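Local atomic coordinates of PbSGBP-B lipoprotein (Prevotella bryantii B14, PDB entry 6D2Y), a protein that probably binds polysaccharide as a surface glycan-binding lipoprotein of a polysaccharide utilization locus, and carries a magnesium ion. Residues Leu78-Ala83 against Phe126-Ser131; Asn102-Val107 against Gly153-Asp158. All coordinates share one frame; numbering follows the deposited sequence.

Contact 1: Leu78-Ala83 against Phe126-Ser131; sequences LFNDQA and FQVTIS
F79 meets F126 and V128 in the tight part of this contact. CE2 of F79 comes within 3.7 Å of CD1 of F126, which lies at the edge of the F79 ring and near its plane; the two ring planes stand at 67°, with centroids 6.0 Å apart. Having its ring anti to the backbone N (chi1 -172°), F126 brings the CD1-CE1 side against F79. The CG2 methyl of V128 is shared: it packs 3.9 Å from CD2 of F79 and 3.4 Å from ND2 of N80. I64 of strand 63-69 touches both rings and extends this apolar patch. The polar side, round N80, is joined more loosely, through a water. No direct hydrogen bond links 78-83 to 126-131; instead the water accepts from N80 ND2 (3.2 Å) and from the backbone N of V128 (2.8 Å). OD1 of N80 takes hydrogen bonds from the backbone N of T109 and of D110, which fixes the amide and leaves ND2 directed at V128 and the water. N80 and D81 are the corners of a type II' turn from F79 to Q82, the tight beta-hairpin connection between strands 74-79 and 82-83 at the edge of the N-terminal sheet.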
ATOM      1  N   LEU A  78       9.046  35.894   8.810  1.00 45.51           N
ATOM      2  CA  LEU A  78       8.081  34.858   8.473  1.00 46.15           C
ATOM      3  C   LEU A  78       8.471  34.203   7.161  1.00 42.50           C
ATOM      4  O   LEU A  78       8.730  34.894   6.172  1.00 49.14           O
ATOM      5  CB  LEU A  78       6.670  35.416   8.353  1.00 44.34           C
ATOM      6  CG  LEU A  78       6.037  35.845   9.664  1.00 56.32           C
ATOM      7  CD1 LEU A  78       6.196  37.346   9.738  1.00 63.34           C
ATOM      8  CD2 LEU A  78       4.549  35.437   9.714  1.00 62.11           C
ATOM      9  N   PHE A  79       8.507  32.876   7.163  1.00 41.85           N
ATOM     10  CA  PHE A  79       8.579  32.084   5.943  1.00 44.23           C
ATOM     11  C   PHE A  79       7.150  31.751   5.532  1.00 42.87           C
ATOM     12  O   PHE A  79       6.465  30.984   6.220  1.00 43.55           O
ATOM     13  CB  PHE A  79       9.396  30.820   6.185  1.00 49.50           C
ATOM     14  CG  PHE A  79      10.864  31.070   6.338  1.00 51.39           C
ATOM     15  CD1 PHE A  79      11.404  31.415   7.568  1.00 55.64           C
ATOM     16  CD2 PHE A  79      11.708  30.956   5.250  1.00 50.27           C
ATOM     17  CE1 PHE A  79      12.763  31.640   7.706  1.00 55.36           C
ATOM     18  CE2 PHE A  79      13.066  31.180   5.380  1.00 49.24           C
ATOM     19  CZ  PHE A  79      13.594  31.522   6.609  1.00 49.41           C
ATOM     20  N   ASN A  80       6.697  32.335   4.420  1.00 47.24           N
ATOM     21  CA  ASN A  80       5.297  32.261   3.988  1.00 46.93           C
ATOM     22  C   ASN A  80       4.447  32.820   5.122  1.00 41.89           C
ATOM     23  O   ASN A  80       4.620  34.002   5.467  1.00 42.58           O
ATOM     24  CB  ASN A  80       4.966  30.832   3.553  1.00 40.30           C
ATOM     25  CG  ASN A  80       5.890  30.329   2.471  1.00 52.10           C
ATOM     26  OD1 ASN A  80       5.829  30.775   1.318  1.00 55.34           O
ATOM     27  ND2 ASN A  80       6.746  29.383   2.830  1.00 42.43           N
ATOM     28  N   ASP A  81       3.557  32.041   5.731  1.00 47.34           N
ATOM     29  CA  ASP A  81       2.749  32.499   6.852  1.00 51.72           C
ATOM     30  C   ASP A  81       3.238  31.945   8.184  1.00 52.52           C
ATOM     31  O   ASP A  81       2.532  32.059   9.191  1.00 57.50           O
ATOM     32  CB  ASP A  81       1.284  32.121   6.630  1.00 54.82           C
ATOM     33  CG  ASP A  81       1.100  30.641   6.329  1.00 58.02           C
ATOM     34  OD1 ASP A  81       2.097  29.891   6.374  1.00 55.66           O
ATOM     35  OD2 ASP A  81      -0.041  30.228   6.040  1.00 59.73           O
ATOM     36  N   GLN A  82       4.422  31.341   8.210  1.00 47.78           N
ATOM     37  CA  GLN A  82       4.962  30.719   9.410  1.00 49.35           C
ATOM     38  C   GLN A  82       6.026  31.627  10.009  1.00 53.09           C
ATOM     39  O   GLN A  82       7.014  31.956   9.345  1.00 58.45           O
ATOM     40  CB  GLN A  82       5.544  29.343   9.090  1.00 52.76           C
ATOM     41  CG  GLN A  82       4.545  28.386   8.464  1.00 55.64           C
ATOM     42  CD  GLN A  82       3.336  28.145   9.349  1.00 56.73           C
ATOM     43  OE1 GLN A  82       3.471  27.832  10.532  1.00 56.85           O
ATOM     44  NE2 GLN A  82       2.146  28.296   8.779  1.00 58.29           N
ATOM     45  N   ALA A  83       5.824  32.026  11.262  1.00 48.01           N
ATOM     46  CA  ALA A  83       6.781  32.883  11.941  1.00 52.55           C
ATOM     47  C   ALA A  83       7.984  32.074  12.405  1.00 53.81           C
ATOM     48  O   ALA A  83       7.843  30.967  12.934  1.00 56.70           O
ATOM     49  CB  ALA A  83       6.127  33.580  13.135  1.00 55.02           C
ATOM     50  N   PHE A 126      12.008  33.558  -1.603  1.00 44.86           N
ATOM     51  CA  PHE A 126      12.691  32.384  -1.072  1.00 48.96           C
ATOM     52  C   PHE A 126      11.668  31.272  -0.903  1.00 47.50           C
ATOM     53  O   PHE A 126      10.595  31.500  -0.335  1.00 50.86           O
ATOM     54  CB  PHE A 126      13.372  32.704   0.265  1.00 49.92           C
ATOM     55  CG  PHE A 126      14.246  31.600   0.785  1.00 48.66           C
ATOM     56  CD1 PHE A 126      13.783  30.736   1.766  1.00 48.26           C
ATOM     57  CD2 PHE A 126      15.533  31.427   0.302  1.00 51.63           C
ATOM     58  CE1 PHE A 126      14.583  29.722   2.252  1.00 45.37           C
ATOM     59  CE2 PHE A 126      16.340  30.412   0.783  1.00 49.98           C
ATOM     60  CZ  PHE A 126      15.864  29.558   1.758  1.00 46.61           C
ATOM     61  N   GLN A 127      11.995  30.081  -1.394  1.00 47.11           N
ATOM     62  CA  GLN A 127      11.069  28.957  -1.388  1.00 50.43           C
ATOM     63  C   GLN A 127      11.353  28.036  -0.210  1.00 50.10           C
ATOM     64  O   GLN A 127      12.511  27.784   0.133  1.00 45.34           O
ATOM     65  CB  GLN A 127      11.161  28.166  -2.693  1.00 58.32           C
ATOM     66  CG  GLN A 127      11.157  29.025  -3.945  1.00 65.99           C
ATOM     67  CD  GLN A 127      11.498  28.232  -5.190  1.00 75.97           C
ATOM     68  OE1 GLN A 127      10.631  27.604  -5.794  1.00 78.36           O
ATOM     69  NE2 GLN A 127      12.768  28.257  -5.578  1.00 79.83           N
ATOM     70  N   VAL A 128      10.288  27.539   0.408  1.00 45.71           N
ATOM     71  CA  VAL A 128      10.386  26.547   1.471  1.00 50.09           C
ATOM     72  C   VAL A 128      10.108  25.189   0.841  1.00 52.11           C
ATOM     73  O   VAL A 128       8.989  24.920   0.389  1.00 49.50           O
ATOM     74  CB  VAL A 128       9.416  26.845   2.622  1.00 49.90           C
ATOM     75  CG1 VAL A 128       9.365  25.670   3.587  1.00 48.76           C
ATOM     76  CG2 VAL A 128       9.831  28.119   3.345  1.00 44.51           C
ATOM     77  N   THR A 129      11.128  24.338   0.800  1.00 48.28           N
ATOM     78  CA  THR A 129      11.009  23.044   0.142  1.00 45.54           C
ATOM     79  C   THR A 129      10.168  22.098   0.990  1.00 48.69           C
ATOM     80  O   THR A 129      10.467  21.872   2.167  1.00 57.42           O
ATOM     81  CB  THR A 129      12.396  22.454  -0.112  1.00 50.85           C
ATOM     82  OG1 THR A 129      12.971  23.074  -1.268  1.00 58.41           O
ATOM     83  CG2 THR A 129      12.308  20.951  -0.339  1.00 49.38           C
ATOM     84  N   ILE A 130       9.112  21.554   0.392  1.00 50.24           N
ATOM     85  CA  ILE A 130       8.227  20.600   1.046  1.00 49.02           C
ATOM     86  C   ILE A 130       8.293  19.287   0.280  1.00 56.82           C
ATOM     87  O   ILE A 130       8.483  19.268  -0.941  1.00 54.50           O
ATOM     88  CB  ILE A 130       6.778  21.129   1.124  1.00 51.44           C
ATOM     89  CG1 ILE A 130       6.747  22.505   1.791  1.00 50.42           C
ATOM     90  CG2 ILE A 130       5.880  20.160   1.881  1.00 50.33           C
ATOM     91  CD1 ILE A 130       6.937  22.465   3.291  1.00 59.32           C
ATOM     92  N   SER A 131       8.148  18.183   1.010  1.00 62.40           N
ATOM     93  CA  SER A 131       8.204  16.864   0.398  1.00 64.42           C
ATOM     94  C   SER A 131       7.133  16.714  -0.676  1.00 56.76           C
ATOM     95  O   SER A 131       6.023  17.238  -0.552  1.00 50.41           O
ATOM     96  CB  SER A 131       8.034  15.782   1.465  1.00 70.64           C
ATOM     97  OG  SER A 131       8.112  14.488   0.895  1.00 76.22           O
TER
HETATM   98  O   HOH W   1       7.611  28.335  -0.032  1.00 53.64           O

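Contact 2: Asn102-Val107 against Gly153-Asp158; sequences NEIPSV and GDYFLD
I104 reaches across to L157 and Y155, and the direct contact between the segments is apolar throughout. Its two branches divide the work. CG2, placed anti to the backbone N, lies 4.2 Å from CD1 of L157, the side chains crossing at a slant. CD1, at the end of the other branch, comes to the edge of the Y155 ring, 4.3 Å from CE2 and near the ring plane. These are loose van der Waals approaches, with no hydrogen bond between 102-107 and 153-158. The contact lies where a loop between strands 95-99 and 111-116 of the N-terminal beta module meets the chain leaving strand 148-154, which belongs to the IPT/TIG domain, an immunoglobulin-like E-set fold: a junction of two beta modules. Polar and pi interactions gather round Y155. OD1 of D154 accepts from the backbone N of Y155 at 2.6 Å, a bent bond of 130°, and sits 3.7 Å above the plane of the Y155 ring, over its centre. The same D154 oxygen forms a salt bridge with K184, whose ammonium also makes a cation-pi contact with Y155; I104 also touches K184. Farther along, the P105 carbonyl accepts a hydrogen bond from the Y159 hydroxyl.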
ATOM      1  N   ASN A 102       8.932  24.518  11.184  1.00 57.46           N
ATOM      2  CA  ASN A 102       8.640  23.131  10.838  1.00 62.44           C
ATOM      3  C   ASN A 102       7.275  22.966  10.184  1.00 61.72           C
ATOM      4  O   ASN A 102       7.066  22.006   9.433  1.00 63.55           O
ATOM      5  CB  ASN A 102       8.721  22.248  12.087  1.00 75.69           C
ATOM      6  CG  ASN A 102       8.968  20.781  11.759  1.00 87.42           C
ATOM      7  OD1 ASN A 102       9.214  19.961  12.646  1.00 92.92           O
ATOM      8  ND2 ASN A 102       8.921  20.449  10.473  1.00 84.64           N
ATOM      9  N   GLU A 103       6.342  23.877  10.444  1.00 61.61           N
ATOM     10  CA  GLU A 103       4.968  23.687  10.001  1.00 63.89           C
ATOM     11  C   GLU A 103       4.819  23.958   8.508  1.00 60.04           C
ATOM     12  O   GLU A 103       5.477  24.840   7.949  1.00 62.93           O
ATOM     13  CB  GLU A 103       4.026  24.591  10.794  1.00 69.41           C
ATOM     14  CG  GLU A 103       3.862  24.172  12.243  1.00 76.78           C
ATOM     15  CD  GLU A 103       3.465  22.715  12.382  1.00 86.06           C
ATOM     16  OE1 GLU A 103       2.572  22.265  11.632  1.00 88.13           O
ATOM     17  OE2 GLU A 103       4.051  22.019  13.237  1.00 89.74           O
ATOM     18  N   ILE A 104       3.948  23.187   7.871  1.00 52.19           N
ATOM     19  CA  ILE A 104       3.640  23.388   6.452  1.00 45.46           C
ATOM     20  C   ILE A 104       2.858  24.690   6.292  1.00 44.74           C
ATOM     21  O   ILE A 104       1.888  24.920   7.034  1.00 59.54           O
ATOM     22  CB  ILE A 104       2.842  22.199   5.910  1.00 54.22           C
ATOM     23  CG1 ILE A 104       3.776  21.040   5.555  1.00 56.10           C
ATOM     24  CG2 ILE A 104       2.014  22.608   4.696  1.00 59.10           C
ATOM     25  CD1 ILE A 104       3.186  19.680   5.835  1.00 50.49           C
ATOM     26  N   PRO A 105       3.233  25.565   5.363  1.00 45.58           N
ATOM     27  CA  PRO A 105       2.483  26.816   5.187  1.00 49.62           C
ATOM     28  C   PRO A 105       1.119  26.568   4.560  1.00 49.73           C
ATOM     29  O   PRO A 105       0.979  25.777   3.624  1.00 50.63           O
ATOM     30  CB  PRO A 105       3.384  27.639   4.259  1.00 46.63           C
ATOM     31  CG  PRO A 105       4.174  26.607   3.499  1.00 50.00           C
ATOM     32  CD  PRO A 105       4.397  25.477   4.463  1.00 45.26           C
ATOM     33  N   SER A 106       0.104  27.263   5.085  1.00 47.50           N
ATOM     34  CA  SER A 106      -1.250  27.121   4.555  1.00 58.25           C
ATOM     35  C   SER A 106      -1.453  27.963   3.300  1.00 54.20           C
ATOM     36  O   SER A 106      -2.126  27.528   2.361  1.00 55.56           O
ATOM     37  CB  SER A 106      -2.282  27.500   5.618  1.00 63.50           C
ATOM     38  OG  SER A 106      -2.404  26.472   6.588  1.00 72.39           O
ATOM     39  N   VAL A 107      -0.897  29.173   3.267  1.00 50.47           N
ATOM     40  CA  VAL A 107      -0.864  30.013   2.074  1.00 48.18           C
ATOM     41  C   VAL A 107       0.605  30.226   1.720  1.00 46.65           C
ATOM     42  O   VAL A 107       1.373  30.787   2.512  1.00 41.63           O
ATOM     43  CB  VAL A 107      -1.611  31.339   2.284  1.00 57.75           C
ATOM     44  CG1 VAL A 107      -1.199  31.992   3.588  1.00 66.27           C
ATOM     45  CG2 VAL A 107      -1.358  32.282   1.100  1.00 60.03           C
ATOM     46  N   GLY A 153      -2.298   8.618   1.473  1.00 56.18           N
ATOM     47  CA  GLY A 153      -0.874   8.861   1.376  1.00 56.34           C
ATOM     48  C   GLY A 153      -0.405   9.949   2.318  1.00 55.56           C
ATOM     49  O   GLY A 153      -0.733   9.930   3.509  1.00 56.70           O
ATOM     50  N   ASP A 154       0.362  10.903   1.798  1.00 50.08           N
ATOM     51  CA  ASP A 154       0.868  11.997   2.612  1.00 53.43           C
ATOM     52  C   ASP A 154       1.269  13.148   1.703  1.00 53.64           C
ATOM     53  O   ASP A 154       1.524  12.963   0.509  1.00 49.59           O
ATOM     54  CB  ASP A 154       2.055  11.553   3.476  1.00 56.94           C
ATOM     55  CG  ASP A 154       2.228  12.412   4.713  1.00 63.73           C
ATOM     56  OD1 ASP A 154       1.685  13.536   4.736  1.00 66.42           O
ATOM     57  OD2 ASP A 154       2.906  11.966   5.661  1.00 68.33           O
ATOM     58  N   TYR A 155       1.313  14.344   2.294  1.00 49.21           N
ATOM     59  CA  TYR A 155       1.740  15.563   1.604  1.00 45.46           C
ATOM     60  C   TYR A 155       0.865  15.858   0.385  1.00 47.26           C
ATOM     61  O   TYR A 155       1.357  16.245  -0.677  1.00 48.16           O
ATOM     62  CB  TYR A 155       3.220  15.491   1.221  1.00 53.07           C
ATOM     63  CG  TYR A 155       4.128  15.288   2.413  1.00 56.77           C
ATOM     64  CD1 TYR A 155       4.797  14.085   2.608  1.00 58.98           C
ATOM     65  CD2 TYR A 155       4.308  16.297   3.351  1.00 61.08           C
ATOM     66  CE1 TYR A 155       5.623  13.897   3.702  1.00 59.41           C
ATOM     67  CE2 TYR A 155       5.130  16.116   4.447  1.00 65.49           C
ATOM     68  CZ  TYR A 155       5.785  14.916   4.618  1.00 63.81           C
ATOM     69  OH  TYR A 155       6.603  14.737   5.708  1.00 68.09           O
ATOM     70  N   PHE A 156      -0.445  15.672   0.542  1.00 45.29           N
ATOM     71  CA  PHE A 156      -1.425  16.109  -0.452  1.00 49.99           C
ATOM     72  C   PHE A 156      -1.826  17.532  -0.086  1.00 53.39           C
ATOM     73  O   PHE A 156      -2.769  17.762   0.672  1.00 57.32           O
ATOM     74  CB  PHE A 156      -2.632  15.180  -0.482  1.00 52.99           C
ATOM     75  CG  PHE A 156      -2.306  13.766  -0.865  1.00 54.94           C
ATOM     76  CD1 PHE A 156      -1.317  13.492  -1.795  1.00 53.09           C
ATOM     77  CD2 PHE A 156      -2.996  12.708  -0.294  1.00 53.24           C
ATOM     78  CE1 PHE A 156      -1.021  12.187  -2.146  1.00 55.50           C
ATOM     79  CE2 PHE A 156      -2.705  11.404  -0.639  1.00 55.24           C
ATOM     80  CZ  PHE A 156      -1.715  11.142  -1.567  1.00 52.44           C
ATOM     81  N   LEU A 157      -1.094  18.502  -0.622  1.00 57.18           N
ATOM     82  CA  LEU A 157      -1.290  19.907  -0.289  1.00 59.82           C
ATOM     83  C   LEU A 157      -1.784  20.656  -1.519  1.00 59.90           C
ATOM     84  O   LEU A 157      -1.118  20.659  -2.561  1.00 52.89           O
ATOM     85  CB  LEU A 157       0.001  20.520   0.252  1.00 56.91           C
ATOM     86  CG  LEU A 157       0.779  19.584   1.180  1.00 58.92           C
ATOM     87  CD1 LEU A 157       2.207  20.063   1.374  1.00 52.52           C
ATOM     88  CD2 LEU A 157       0.064  19.443   2.518  1.00 64.35           C
ATOM     89  N   ASP A 158      -2.947  21.291  -1.388  1.00 56.44           N
ATOM     90  CA  ASP A 158      -3.623  21.980  -2.478  1.00 55.42           C
ATOM     91  C   ASP A 158      -3.658  23.475  -2.185  1.00 54.96           C
ATOM     92  O   ASP A 158      -4.058  23.886  -1.091  1.00 58.53           O
ATOM     93  CB  ASP A 158      -5.042  21.432  -2.654  1.00 57.01           C
ATOM     94  CG  ASP A 158      -5.794  22.092  -3.792  1.00 59.63           C
ATOM     95  OD1 ASP A 158      -5.321  22.017  -4.945  1.00 57.07           O
ATOM     96  OD2 ASP A 158      -6.869  22.673  -3.534  1.00 63.68           O
TER

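In the fold
Contact 1 is buried and lies inside the N-terminal beta module, packing a hairpin turn against strand 121-129, with strand 111-116 between them in the sheet; contact 2 is only partly buried and spans from that module to the IPT/TIG domain. Their centres are about 11 Å apart. Chemistry follows place: aromatic packing with a bridging water in the first, a single isoleucine on a leucine and a tyrosine edge in the second. The two meet at D81, whose OD2 probably accepts hydrogen bonds from the backbone N of V107 and, weakly, of S106, which links the turn of contact 1 to the 102-107 loop. Both lie far from the magnesium site.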